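Local coordinates for transcriptional regulator (Streptococcus dysgalactiae, PDB 5W4N), which serves as a receptor for SHP pheromones in quorum sensing and probably binds DNA to regulate transcription, at residues H101-S106 with E124-R129; Y133-E138 with F161-E166; N190-S195 with Y206-I211; Q249-F254 with S265-Y270. The protein carries 1 engineered substitution. All coordinates share one frame; numbering follows the deposited sequence.

The four contacts follow one another along the chain, each closing before the next opens, and all lie in the helical repeat domain. Contacts 1 and 2, with centres about 16 Å apart, share helix 124-136 and touch where Tyr104 OH lies 3.3 Å from Tyr133 CB. Contact 2 meets contact 3 through helix 157-170: Lys165 CG is 3.4 Å from Tyr206 CE1, and Phe161 packs on Leu207 and Cys191. Contacts 3 and 4 do not touch, their nearest atoms being about 5 Å apart. One dimethyl sulfoxide, probably from the crystallisation liquor, sits beside Lys165 and Phe161. Contacts 1, 2 and 4 reach the second subunit; contact 3 does not.

Contact 1 (H101-S106 with E124-R129); sequences HKDYES and EEEVTR
Asp103, in the first turn of helix 103-113, reaches across to Arg129 of helix 124-136 in a salt bridge, OD1 lying 2.7 Å from Arg129 NH1. Its CG stands anti to the backbone N (chi1 -177°), which carries the carboxylate toward the neighbouring helix. The guanidinium comes in turned, the two planes 78° apart, and Arg129 NH1 faces both oxygens, with Asp103 OD2 2.8 Å from it; the arginine chain bends at chi3 to bring it there. OD2 of Asp103 also takes a water at 3.1 Å, which donates as well to Glu126 O. Tyr104 follows, its ring atom CE1 3.7 Å from Arg129 O. A second water links the same carbonyl to the phenol, 3.0 Å from Tyr104 OH and donating to Arg129 O. Ser106 OG comes only to 4.2 Å from Glu126 OE2, too long for a hydrogen bond; Glu126 OE1 forms a salt bridge with Lys110. Beyond the two segments, Tyr104 meets the ring of Tyr133 and packs on helix 142-151. This is a polar, hydrated seam, in which Arg129 probably offsets the charge of Asp103, and Lys110 that of Glu126, easing the closeness of the two acids.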
loop_
_atom_site.group_PDB
_atom_site.type_symbol
_atom_site.label_atom_id
_atom_site.label_comp_id
_atom_site.label_asym_id
_atom_site.label_seq_id
_atom_site.Cartn_x
_atom_site.Cartn_y
_atom_site.Cartn_z
ATOM N N HIS A 101 5.490 9.523 28.949
ATOM C CA HIS A 101 6.887 9.877 28.725
ATOM C C HIS A 101 7.173 10.111 27.247
ATOM O O HIS A 101 8.024 10.941 26.906
ATOM C CB HIS A 101 7.803 8.790 29.285
ATOM C CG HIS A 101 7.616 7.449 28.646
ATOM N ND1 HIS A 101 6.471 6.698 28.810
ATOM C CD2 HIS A 101 8.431 6.723 27.844
ATOM C CE1 HIS A 101 6.588 5.568 28.136
ATOM N NE2 HIS A 101 7.767 5.559 27.541
ATOM N N LYS A 102 6.481 9.396 26.363
ATOM C CA LYS A 102 6.605 9.614 24.925
ATOM C C LYS A 102 5.887 10.907 24.558
ATOM O O LYS A 102 4.661 10.998 24.673
ATOM C CB LYS A 102 6.024 8.429 24.162
ATOM C CG LYS A 102 6.688 7.097 24.474
ATOM C CD LYS A 102 8.119 7.058 23.967
ATOM C CE LYS A 102 8.762 5.709 24.241
ATOM N NZ LYS A 102 10.127 5.616 23.656
ATOM N N ASP A 103 6.643 11.910 24.108
ATOM C CA ASP A 103 6.073 13.242 23.927
ATOM C C ASP A 103 5.104 13.282 22.750
ATOM O O ASP A 103 3.910 13.554 22.922
ATOM C CB ASP A 103 7.187 14.272 23.741
ATOM C CG ASP A 103 6.651 15.682 23.611
ATOM O OD1 ASP A 103 5.856 16.093 24.481
ATOM O OD2 ASP A 103 7.018 16.378 22.640
ATOM N N TYR A 104 5.605 13.021 21.538
ATOM C CA TYR A 104 4.773 13.172 20.346
ATOM C C TYR A 104 3.605 12.193 20.353
ATOM O O TYR A 104 2.507 12.522 19.890
ATOM C CB TYR A 104 5.617 12.988 19.085
ATOM C CG TYR A 104 6.863 13.846 19.047
ATOM C CD1 TYR A 104 6.840 15.162 19.492
ATOM C CD2 TYR A 104 8.061 13.341 18.560
ATOM C CE1 TYR A 104 7.979 15.948 19.459
ATOM C CE2 TYR A 104 9.204 14.119 18.522
ATOM C CZ TYR A 104 9.158 15.421 18.972
ATOM O OH TYR A 104 10.297 16.197 18.934
ATOM N N GLU A 105 3.823 10.981 20.871
ATOM C CA GLU A 105 2.739 10.007 20.948
ATOM C C GLU A 105 1.636 10.483 21.884
ATOM O O GLU A 105 0.447 10.373 21.562
ATOM C CB GLU A 105 3.277 8.650 21.403
ATOM C CG GLU A 105 4.108 7.919 20.360
ATOM C CD GLU A 105 5.543 8.406 20.304
ATOM O OE1 GLU A 105 5.899 9.317 21.082
ATOM O OE2 GLU A 105 6.317 7.877 19.479
ATOM N N SER A 106 2.012 11.019 23.048
ATOM C CA SER A 106 1.010 11.512 23.989
ATOM C C SER A 106 0.260 12.709 23.417
ATOM O O SER A 106 -0.953 12.843 23.622
ATOM C CB SER A 106 1.669 11.874 25.319
ATOM O OG SER A 106 2.668 12.862 25.140
ATOM N N GLU A 124 -0.217 24.198 24.198
ATOM C CA GLU A 124 0.447 24.947 23.137
ATOM C C GLU A 124 1.942 24.659 23.106
ATOM O O GLU A 124 2.569 24.756 22.045
ATOM C CB GLU A 124 0.185 26.443 23.313
ATOM C CG GLU A 124 -1.270 26.765 23.618
ATOM C CD GLU A 124 -1.682 28.144 23.143
ATOM O OE1 GLU A 124 -0.790 28.978 22.882
ATOM O OE2 GLU A 124 -2.902 28.390 23.027
ATOM N N GLU A 125 2.525 24.293 24.250
ATOM C CA GLU A 125 3.927 23.893 24.266
ATOM C C GLU A 125 4.122 22.519 23.640
ATOM O O GLU A 125 5.187 22.243 23.073
ATOM C CB GLU A 125 4.462 23.913 25.698
ATOM C CG GLU A 125 5.980 24.001 25.808
ATOM C CD GLU A 125 6.610 24.875 24.735
ATOM O OE1 GLU A 125 7.547 24.400 24.059
ATOM O OE2 GLU A 125 6.186 26.041 24.580
ATOM N N GLU A 126 3.113 21.648 23.724
ATOM C CA GLU A 126 3.217 20.334 23.096
ATOM C C GLU A 126 3.124 20.440 21.579
ATOM O O GLU A 126 3.858 19.756 20.857
ATOM C CB GLU A 126 2.129 19.407 23.636
ATOM C CG GLU A 126 2.426 18.834 25.012
ATOM C CD GLU A 126 1.293 17.980 25.545
ATOM O OE1 GLU A 126 0.133 18.438 25.506
ATOM O OE2 GLU A 126 1.563 16.849 26.003
ATOM N N VAL A 127 2.227 21.293 21.080
ATOM C CA VAL A 127 2.079 21.464 19.639
ATOM C C VAL A 127 3.332 22.096 19.045
ATOM O O VAL A 127 3.772 21.723 17.950
ATOM C CB VAL A 127 0.822 22.298 19.330
ATOM C CG1 VAL A 127 0.681 22.524 17.831
ATOM C CG2 VAL A 127 -0.420 21.622 19.893
ATOM N N THR A 128 3.927 23.056 19.756
ATOM C CA THR A 128 5.127 23.715 19.253
ATOM C C THR A 128 6.280 22.727 19.114
ATOM O O THR A 128 7.015 22.754 18.121
ATOM C CB THR A 128 5.508 24.877 20.173
ATOM O OG1 THR A 128 4.604 25.966 19.962
ATOM C CG2 THR A 128 6.931 25.346 19.898
ATOM N N ARG A 129 6.447 21.838 20.095
ATOM C CA ARG A 129 7.471 20.802 19.987
ATOM C C ARG A 129 7.166 19.851 18.839
ATOM O O ARG A 129 8.083 19.380 18.153
ATOM C CB ARG A 129 7.577 20.035 21.305
ATOM C CG ARG A 129 8.451 20.704 22.350
ATOM C CD ARG A 129 8.899 19.708 23.406
ATOM N NE ARG A 129 8.186 19.887 24.668
ATOM C CZ ARG A 129 6.973 19.401 24.919
ATOM N NH1 ARG A 129 6.328 18.706 23.995
ATOM N NH2 ARG A 129 6.405 19.614 26.097
HETATM O O HOH W 1 4.305 17.137 21.418
HETATM O O HOH W 2 10.586 19.149 19.182
#

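Contact 2 (Y133-E138 with F161-E166); sequences YLFSVE and FLLTKE. With DMS (dimethyl sulfoxide), chain D.
Two helices of the all-helical repeat domain meet here, the C-terminal part of helix 124-136 and the middle of helix 157-170, with Phe135 and Leu163 at the centre. Leu163 CD2 sits over one face of the Phe135 ring in a CH-pi contact, 3.5 Å from the centroid and only 9° off the ring normal. The same methyl touches Leu134 CB at 3.9 Å, so one branch serves two neighbouring residues. Around the ring edge come Leu162, with CB 4.0 Å from Phe135 CZ, and the Glu166 carboxylate, with OE2 3.3 Å from Phe135 CD1. That carboxylate stands steeply to the ring, at 79°. Its chain runs extended beyond CG, chi2 -158°, which carries the acid group to the ring edge. A water lies 2.6 Å from Glu166 OE2 and near Leu134 O, and may link them, though it cannot serve every acceptor around it at once. Trp140 packs on both Leu134 and Leu163. Farther off, Lys165 NZ donates to the oxygen of a dimethyl sulfoxide at 2.7 Å. The chemistry is apolar in the middle and polar at its border: Glu166 OE2 lies 3.3 Å from Phe135 O without a hydrogen bond, a meeting that the ring's positive edge and the water probably ease.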
loop_
_atom_site.group_PDB
_atom_site.type_symbol
_atom_site.label_atom_id
_atom_site.label_comp_id
_atom_site.label_asym_id
_atom_site.label_seq_id
_atom_site.Cartn_x
_atom_site.Cartn_y
_atom_site.Cartn_z
ATOM N N TYR A 133 9.464 19.484 15.458
ATOM C CA TYR A 133 9.927 18.180 15.004
ATOM C C TYR A 133 9.581 17.959 13.539
ATOM O O TYR A 133 10.444 17.593 12.733
ATOM C CB TYR A 133 9.314 17.090 15.887
ATOM C CG TYR A 133 9.507 15.686 15.372
ATOM C CD1 TYR A 133 10.724 15.038 15.519
ATOM C CD2 TYR A 133 8.469 15.001 14.755
ATOM C CE1 TYR A 133 10.905 13.752 15.059
ATOM C CE2 TYR A 133 8.639 13.714 14.292
ATOM C CZ TYR A 133 9.861 13.094 14.445
ATOM O OH TYR A 133 10.043 11.811 13.987
ATOM N N LEU A 134 8.319 18.191 13.171
ATOM C CA LEU A 134 7.888 17.938 11.800
ATOM C C LEU A 134 8.545 18.890 10.808
ATOM O O LEU A 134 8.792 18.508 9.658
ATOM C CB LEU A 134 6.366 18.034 11.703
ATOM C CG LEU A 134 5.583 17.058 12.586
ATOM C CD1 LEU A 134 4.117 17.468 12.681
ATOM C CD2 LEU A 134 5.724 15.636 12.061
ATOM N N PHE A 135 8.838 20.124 11.228
ATOM C CA PHE A 135 9.535 21.069 10.360
ATOM C C PHE A 135 10.985 20.677 10.114
ATOM O O PHE A 135 11.590 21.160 9.152
ATOM C CB PHE A 135 9.502 22.472 10.969
ATOM C CG PHE A 135 8.404 23.355 10.438
ATOM C CD1 PHE A 135 8.193 23.488 9.076
ATOM C CD2 PHE A 135 7.595 24.070 11.310
ATOM C CE1 PHE A 135 7.187 24.306 8.592
ATOM C CE2 PHE A 135 6.589 24.891 10.832
ATOM C CZ PHE A 135 6.385 25.010 9.472
ATOM N N SER A 136 11.558 19.817 10.955
ATOM C CA SER A 136 12.998 19.597 10.978
ATOM C C SER A 136 13.424 18.208 10.526
ATOM O O SER A 136 14.631 17.949 10.443
ATOM C CB SER A 136 13.541 19.863 12.389
ATOM O OG SER A 136 13.239 21.182 12.813
ATOM N N VAL A 137 12.485 17.308 10.230
ATOM C CA VAL A 137 12.857 15.941 9.886
ATOM C C VAL A 137 13.525 15.905 8.516
ATOM O O VAL A 137 13.320 16.782 7.666
ATOM C CB VAL A 137 11.633 15.008 9.925
ATOM C CG1 VAL A 137 11.196 14.755 11.364
ATOM C CG2 VAL A 137 10.491 15.584 9.097
ATOM N N GLU A 138 14.345 14.872 8.301
ATOM C CA GLU A 138 14.976 14.681 6.999
ATOM C C GLU A 138 13.960 14.238 5.955
ATOM O O GLU A 138 14.050 14.634 4.786
ATOM C CB GLU A 138 16.106 13.661 7.108
ATOM C CG GLU A 138 17.454 14.274 7.403
ATOM C CD GLU A 138 17.900 15.234 6.321
ATOM O OE1 GLU A 138 18.183 16.406 6.645
ATOM O OE2 GLU A 138 17.968 14.815 5.145
ATOM N N PHE A 161 -0.416 24.608 6.463
ATOM C CA PHE A 161 -0.104 24.687 5.040
ATOM C C PHE A 161 1.394 24.558 4.797
ATOM O O PHE A 161 1.829 23.826 3.899
ATOM C CB PHE A 161 -0.622 25.999 4.452
ATOM C CG PHE A 161 -0.197 26.226 3.030
ATOM C CD1 PHE A 161 -0.780 25.509 1.997
ATOM C CD2 PHE A 161 0.797 27.140 2.726
ATOM C CE1 PHE A 161 -0.385 25.708 0.686
ATOM C CE2 PHE A 161 1.196 27.344 1.418
ATOM C CZ PHE A 161 0.603 26.626 0.396
ATOM N N LEU A 162 2.202 25.273 5.586
ATOM C CA LEU A 162 3.650 25.213 5.407
ATOM C C LEU A 162 4.184 23.816 5.699
ATOM O O LEU A 162 5.088 23.331 5.007
ATOM C CB LEU A 162 4.331 26.250 6.300
ATOM C CG LEU A 162 4.085 27.713 5.920
ATOM C CD1 LEU A 162 4.696 28.650 6.952
ATOM C CD2 LEU A 162 4.627 28.009 4.529
ATOM N N LEU A 163 3.639 23.154 6.722
ATOM C CA LEU A 163 4.004 21.765 6.981
ATOM C C LEU A 163 3.580 20.864 5.829
ATOM O O LEU A 163 4.315 19.946 5.444
ATOM C CB LEU A 163 3.370 21.290 8.288
ATOM C CG LEU A 163 4.018 21.769 9.587
ATOM C CD1 LEU A 163 3.217 21.291 10.789
ATOM C CD2 LEU A 163 5.460 21.287 9.670
ATOM N N THR A 164 2.392 21.112 5.268
ATOM C CA THR A 164 1.911 20.309 4.149
ATOM C C THR A 164 2.819 20.456 2.935
ATOM O O THR A 164 3.100 19.473 2.238
ATOM C CB THR A 164 0.474 20.707 3.801
ATOM O OG1 THR A 164 -0.378 20.449 4.924
ATOM C CG2 THR A 164 -0.034 19.919 2.599
ATOM N N LYS A 165 3.285 21.680 2.666
ATOM C CA LYS A 165 4.245 21.898 1.588
ATOM C C LYS A 165 5.485 21.031 1.777
ATOM O O LYS A 165 5.944 20.365 0.842
ATOM C CB LYS A 165 4.638 23.374 1.527
ATOM C CG LYS A 165 3.765 24.225 0.624
ATOM C CD LYS A 165 4.352 25.622 0.450
ATOM C CE LYS A 165 5.484 25.628 -0.566
ATOM N NZ LYS A 165 5.860 27.012 -0.971
ATOM N N GLU A 166 6.045 21.033 2.987
ATOM C CA GLU A 166 7.253 20.258 3.247
ATOM C C GLU A 166 6.984 18.764 3.153
ATOM O O GLU A 166 7.823 18.009 2.642
ATOM C CB GLU A 166 7.818 20.622 4.621
ATOM C CG GLU A 166 8.123 22.102 4.790
ATOM C CD GLU A 166 9.134 22.364 5.888
ATOM O OE1 GLU A 166 9.718 23.467 5.913
ATOM O OE2 GLU A 166 9.346 21.465 6.726
HETATM S S DMS D . 3.049 29.595 -1.844
HETATM O O DMS D . 3.659 28.232 -1.905
HETATM C C1 DMS D . 1.300 29.501 -2.313
HETATM C C2 DMS D . 2.885 30.108 -0.111
HETATM O O HOH W 3 9.665 18.956 7.272
#

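Contact 3 (N190-S195 with Y206-I211); sequences NCLIIS and YLIEKI
Leu192 meets Leu207, Ile208 and Ile211 of helix 201-215, and its side chain can be followed outward. Its CB lies 4.2 Å from Leu207 CD1, the methyl that also approaches the backbone, 3.7 Å from Leu192 N. CG stands opposite the backbone N (chi1 173°), and from it the two methyls spread toward Ile208, and CD2 on to Ile211 one turn later. Leu192 CD1 comes to 4.0 Å from Ile208 CG1. Leu192 CD2 touches Ile208 CG1 at 3.8 Å and the tip of Ile211, CD1, at 3.7 Å; both isoleucines cross the leucine at a slant. Leu207 CD1 also reaches Cys191 SG, 3.9 Å away, so this one methyl lies against two consecutive residues of helix 179-197. Ser195 turns its hydroxyl back on its own helix, where OG donates to Leu192 O at 2.6 Å, and it also bonds to Ser204. All the touching residues are buried: helix 157-170 packs on Cys191 and Ser195, while helix 221-236 covers Ile208 and Ile211. The short helical segments run antiparallel, 157° between their directions and 9.8 Å between axes. Two consecutive helices packed this way form a helical hairpin, as in the TPR-like repeats to which the Rgg C-terminal domain belongs.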
loop_
_atom_site.group_PDB
_atom_site.type_symbol
_atom_site.label_atom_id
_atom_site.label_comp_id
_atom_site.label_asym_id
_atom_site.label_seq_id
_atom_site.Cartn_x
_atom_site.Cartn_y
_atom_site.Cartn_z
ATOM N N ASN A 190 -7.129 17.434 2.266
ATOM C CA ASN A 190 -7.742 18.004 3.461
ATOM C C ASN A 190 -7.293 19.444 3.675
ATOM O O ASN A 190 -8.104 20.310 4.028
ATOM C CB ASN A 190 -7.407 17.147 4.683
ATOM C CG ASN A 190 -8.103 17.631 5.941
ATOM O OD1 ASN A 190 -9.322 17.519 6.072
ATOM N ND2 ASN A 190 -7.327 18.166 6.877
ATOM N N CYS A 191 -6.003 19.721 3.467
ATOM C CA CYS A 191 -5.520 21.094 3.560
ATOM C C CYS A 191 -6.098 21.963 2.451
ATOM O O CYS A 191 -6.304 23.165 2.651
ATOM C CB CYS A 191 -3.992 21.120 3.514
ATOM S SG CYS A 191 -3.262 22.741 3.846
ATOM N N LEU A 192 -6.365 21.375 1.283
ATOM C CA LEU A 192 -6.985 22.126 0.196
ATOM C C LEU A 192 -8.384 22.593 0.578
ATOM O O LEU A 192 -8.760 23.739 0.302
ATOM C CB LEU A 192 -7.027 21.270 -1.070
ATOM C CG LEU A 192 -7.792 21.812 -2.280
ATOM C CD1 LEU A 192 -7.315 23.209 -2.656
ATOM C CD2 LEU A 192 -7.650 20.862 -3.462
ATOM N N ILE A 193 -9.169 21.721 1.218
ATOM C CA ILE A 193 -10.513 22.097 1.654
ATOM C C ILE A 193 -10.453 23.291 2.599
ATOM O O ILE A 193 -11.229 24.246 2.475
ATOM C CB ILE A 193 -11.220 20.900 2.316
ATOM C CG1 ILE A 193 -11.245 19.697 1.373
ATOM C CG2 ILE A 193 -12.631 21.282 2.737
ATOM C CD1 ILE A 193 -11.835 18.447 1.992
ATOM N N ILE A 194 -9.527 23.252 3.558
ATOM C CA ILE A 194 -9.406 24.339 4.525
ATOM C C ILE A 194 -8.976 25.626 3.833
ATOM O O ILE A 194 -9.468 26.716 4.153
ATOM C CB ILE A 194 -8.431 23.943 5.648
ATOM C CG1 ILE A 194 -8.908 22.662 6.336
ATOM C CG2 ILE A 194 -8.283 25.073 6.652
ATOM C CD1 ILE A 194 -7.937 22.122 7.361
ATOM N N SER A 195 -8.054 25.522 2.870
ATOM C CA SER A 195 -7.602 26.704 2.143
ATOM C C SER A 195 -8.742 27.367 1.380
ATOM O O SER A 195 -8.765 28.595 1.240
ATOM C CB SER A 195 -6.474 26.331 1.182
ATOM O OG SER A 195 -6.964 25.576 0.087
ATOM N N TYR A 206 -1.774 26.089 -5.420
ATOM C CA TYR A 206 -0.546 25.326 -5.229
ATOM C C TYR A 206 -0.857 23.873 -4.892
ATOM O O TYR A 206 -0.281 22.949 -5.479
ATOM C CB TYR A 206 0.302 25.966 -4.128
ATOM C CG TYR A 206 1.560 25.195 -3.783
ATOM C CD1 TYR A 206 1.539 24.174 -2.839
ATOM C CD2 TYR A 206 2.769 25.493 -4.396
ATOM C CE1 TYR A 206 2.682 23.467 -2.527
ATOM C CE2 TYR A 206 3.919 24.794 -4.084
ATOM C CZ TYR A 206 3.870 23.782 -3.148
ATOM O OH TYR A 206 5.012 23.083 -2.833
ATOM N N LEU A 207 -1.769 23.653 -3.941
ATOM C CA LEU A 207 -2.110 22.293 -3.539
ATOM C C LEU A 207 -2.751 21.523 -4.686
ATOM O O LEU A 207 -2.504 20.323 -4.853
ATOM C CB LEU A 207 -3.038 22.328 -2.326
ATOM C CG LEU A 207 -2.406 22.904 -1.059
ATOM C CD1 LEU A 207 -3.462 23.210 -0.007
ATOM C CD2 LEU A 207 -1.356 21.948 -0.511
ATOM N N ILE A 208 -3.571 22.203 -5.492
ATOM C CA ILE A 208 -4.221 21.551 -6.627
ATOM C C ILE A 208 -3.179 20.980 -7.582
ATOM O O ILE A 208 -3.288 19.836 -8.037
ATOM C CB ILE A 208 -5.161 22.538 -7.344
ATOM C CG1 ILE A 208 -6.397 22.810 -6.487
ATOM C CG2 ILE A 208 -5.555 22.008 -8.713
ATOM C CD1 ILE A 208 -7.188 24.006 -6.939
ATOM N N GLU A 209 -2.145 21.768 -7.890
ATOM C CA GLU A 209 -1.099 21.294 -8.791
ATOM C C GLU A 209 -0.338 20.119 -8.191
ATOM O O GLU A 209 0.053 19.192 -8.909
ATOM C CB GLU A 209 -0.140 22.435 -9.130
ATOM C CG GLU A 209 -0.735 23.504 -10.029
ATOM C CD GLU A 209 0.287 24.542 -10.445
ATOM O OE1 GLU A 209 1.440 24.468 -9.970
ATOM O OE2 GLU A 209 -0.060 25.429 -11.252
ATOM N N LYS A 210 -0.116 20.141 -6.874
ATOM C CA LYS A 210 0.588 19.040 -6.225
ATOM C C LYS A 210 -0.269 17.780 -6.191
ATOM O O LYS A 210 0.233 16.675 -6.422
ATOM C CB LYS A 210 1.001 19.443 -4.809
ATOM C CG LYS A 210 2.053 20.537 -4.766
ATOM C CD LYS A 210 3.297 20.123 -5.531
ATOM C CE LYS A 210 4.354 21.212 -5.494
ATOM N NZ LYS A 210 5.552 20.840 -6.291
ATOM N N ILE A 211 -1.565 17.930 -5.904
ATOM C CA ILE A 211 -2.455 16.774 -5.837
ATOM C C ILE A 211 -2.587 16.122 -7.208
ATOM O O ILE A 211 -2.566 14.890 -7.330
ATOM C CB ILE A 211 -3.823 17.192 -5.268
ATOM C CG1 ILE A 211 -3.686 17.574 -3.791
ATOM C CG2 ILE A 211 -4.840 16.077 -5.445
ATOM C CD1 ILE A 211 -4.812 18.441 -3.276
#

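Contact 4 (Q249-F254 with S265-Y270); sequences QALQIF and SYKEHY
Phe254 lays its CE2 corner over one face of the Tyr266 ring, 3.7 Å from Tyr266 CD1 and toward the rim rather than the centre. The two planes stand 47° apart with centroids 5.2 Å from each other, an oblique pairing. Beside it, Leu251 points toward the partner helix and divides its methyls: CD2 lies against the backbone, 3.3 Å from Lys267 N, and against Tyr266 CB at 3.6 Å, while CD1 meets Tyr270 CG at 4.1 Å. Helices 242-256 and 260-273 form an antiparallel helical hairpin, the last two helices of the modelled chain, with 155° between the segment directions and 10.1 Å between their axes. Leu251 and Tyr270 pass each other obliquely. Tyr266 has a second aromatic neighbour, Tyr229 of helix 221-236, edge-to-face. Phe254 also packs on Phe221 of the second subunit, and Gln252 on Gln252 of that subunit.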
loop_
_atom_site.group_PDB
_atom_site.type_symbol
_atom_site.label_atom_id
_atom_site.label_comp_id
_atom_site.label_asym_id
_atom_site.label_seq_id
_atom_site.Cartn_x
_atom_site.Cartn_y
_atom_site.Cartn_z
ATOM N N GLN A 249 -21.033 15.226 -9.946
ATOM C CA GLN A 249 -20.490 13.987 -10.495
ATOM C C GLN A 249 -19.824 13.147 -9.412
ATOM O O GLN A 249 -19.968 11.919 -9.397
ATOM C CB GLN A 249 -19.504 14.299 -11.619
ATOM C CG GLN A 249 -20.163 14.751 -12.912
ATOM C CD GLN A 249 -19.161 15.248 -13.936
ATOM O OE1 GLN A 249 -17.963 15.328 -13.662
ATOM N NE2 GLN A 249 -19.649 15.595 -15.120
ATOM N N ALA A 250 -19.091 13.789 -8.498
ATOM C CA ALA A 250 -18.468 13.053 -7.403
ATOM C C ALA A 250 -19.517 12.442 -6.485
ATOM O O ALA A 250 -19.335 11.327 -5.981
ATOM C CB ALA A 250 -17.534 13.971 -6.616
ATOM N N LEU A 251 -20.619 13.159 -6.255
ATOM C CA LEU A 251 -21.709 12.601 -5.463
ATOM C C LEU A 251 -22.324 11.389 -6.152
ATOM O O LEU A 251 -22.693 10.410 -5.492
ATOM C CB LEU A 251 -22.768 13.671 -5.208
ATOM C CG LEU A 251 -22.375 14.740 -4.190
ATOM C CD1 LEU A 251 -23.186 16.010 -4.397
ATOM C CD2 LEU A 251 -22.554 14.202 -2.783
ATOM N N GLN A 252 -22.440 11.435 -7.482
ATOM C CA GLN A 252 -22.970 10.292 -8.216
ATOM C C GLN A 252 -22.032 9.095 -8.126
ATOM O O GLN A 252 -22.485 7.943 -8.095
ATOM C CB GLN A 252 -23.217 10.672 -9.676
ATOM C CG GLN A 252 -24.591 11.266 -9.932
ATOM C CD GLN A 252 -24.761 11.746 -11.359
ATOM O OE1 GLN A 252 -25.520 12.677 -11.626
ATOM N NE2 GLN A 252 -24.053 11.111 -12.286
ATOM N N ILE A 253 -20.721 9.344 -8.093
ATOM C CA ILE A 253 -19.764 8.254 -7.919
ATOM C C ILE A 253 -19.981 7.576 -6.571
ATOM O O ILE A 253 -20.033 6.343 -6.476
ATOM C CB ILE A 253 -18.321 8.771 -8.063
ATOM C CG1 ILE A 253 -18.073 9.281 -9.482
ATOM C CG2 ILE A 253 -17.322 7.677 -7.707
ATOM C CD1 ILE A 253 -16.703 9.892 -9.673
ATOM N N PHE A 254 -20.112 8.376 -5.509
ATOM C CA PHE A 254 -20.409 7.823 -4.191
ATOM C C PHE A 254 -21.701 7.016 -4.213
ATOM O O PHE A 254 -21.766 5.919 -3.646
ATOM C CB PHE A 254 -20.511 8.945 -3.156
ATOM C CG PHE A 254 -19.194 9.578 -2.805
ATOM C CD1 PHE A 254 -18.041 8.816 -2.711
ATOM C CD2 PHE A 254 -19.113 10.939 -2.556
ATOM C CE1 PHE A 254 -16.831 9.400 -2.383
ATOM C CE2 PHE A 254 -17.906 11.530 -2.229
ATOM C CZ PHE A 254 -16.763 10.760 -2.141
ATOM N N SER A 265 -22.643 12.541 3.488
ATOM C CA SER A 265 -21.770 13.534 4.107
ATOM C C SER A 265 -21.381 14.625 3.117
ATOM O O SER A 265 -21.326 15.806 3.477
ATOM C CB SER A 265 -20.524 12.858 4.676
ATOM O OG SER A 265 -19.723 13.784 5.388
ATOM N N TYR A 266 -21.107 14.252 1.866
ATOM C CA TYR A 266 -20.798 15.253 0.853
ATOM C C TYR A 266 -22.057 15.911 0.306
ATOM O O TYR A 266 -22.012 17.077 -0.105
ATOM C CB TYR A 266 -19.986 14.625 -0.279
ATOM C CG TYR A 266 -18.515 14.515 0.041
ATOM C CD1 TYR A 266 -18.044 13.532 0.901
ATOM C CD2 TYR A 266 -17.597 15.402 -0.504
ATOM C CE1 TYR A 266 -16.699 13.430 1.202
ATOM C CE2 TYR A 266 -16.251 15.310 -0.208
ATOM C CZ TYR A 266 -15.808 14.321 0.646
ATOM O OH TYR A 266 -14.469 14.225 0.944
ATOM N N LYS A 267 -23.181 15.190 0.293
ATOM C CA LYS A 267 -24.448 15.807 -0.081
ATOM C C LYS A 267 -24.798 16.937 0.876
ATOM O O LYS A 267 -25.151 18.041 0.448
ATOM C CB LYS A 267 -25.560 14.758 -0.108
ATOM C CG LYS A 267 -26.887 15.264 -0.650
ATOM C CD LYS A 267 -26.917 15.224 -2.169
ATOM C CE LYS A 267 -28.287 15.614 -2.702
ATOM N NZ LYS A 267 -28.337 15.582 -4.190
ATOM N N GLU A 268 -24.682 16.680 2.182
ATOM C CA GLU A 268 -24.992 17.699 3.182
ATOM C C GLU A 268 -24.145 18.949 2.985
ATOM O O GLU A 268 -24.644 20.074 3.115
ATOM C CB GLU A 268 -24.788 17.127 4.585
ATOM C CG GLU A 268 -25.332 17.999 5.709
ATOM C CD GLU A 268 -26.738 18.502 5.442
ATOM O OE1 GLU A 268 -27.585 17.705 4.983
ATOM O OE2 GLU A 268 -26.999 19.696 5.697
ATOM N N HIS A 269 -22.859 18.773 2.672
ATOM C CA HIS A 269 -22.005 19.921 2.386
ATOM C C HIS A 269 -22.459 20.641 1.122
ATOM O O HIS A 269 -22.391 21.874 1.042
ATOM C CB HIS A 269 -20.550 19.469 2.258
ATOM C CG HIS A 269 -19.596 20.579 1.943
ATOM N ND1 HIS A 269 -19.353 21.011 0.658
ATOM C CD2 HIS A 269 -18.818 21.340 2.750
ATOM C CE1 HIS A 269 -18.470 21.993 0.685
ATOM N NE2 HIS A 269 -18.129 22.212 1.942
ATOM N N TYR A 270 -22.931 19.887 0.126
ATOM C CA TYR A 270 -23.372 20.492 -1.126
ATOM C C TYR A 270 -24.663 21.282 -0.940
ATOM O O TYR A 270 -24.819 22.367 -1.510
ATOM C CB TYR A 270 -23.549 19.408 -2.190
ATOM C CG TYR A 270 -23.910 19.921 -3.567
ATOM C CD1 TYR A 270 -22.929 20.374 -4.440
ATOM C CD2 TYR A 270 -25.230 19.938 -3.998
ATOM C CE1 TYR A 270 -23.255 20.838 -5.702
ATOM C CE2 TYR A 270 -25.565 20.400 -5.257
ATOM C CZ TYR A 270 -24.575 20.848 -6.105
ATOM O OH TYR A 270 -24.905 21.309 -7.358
#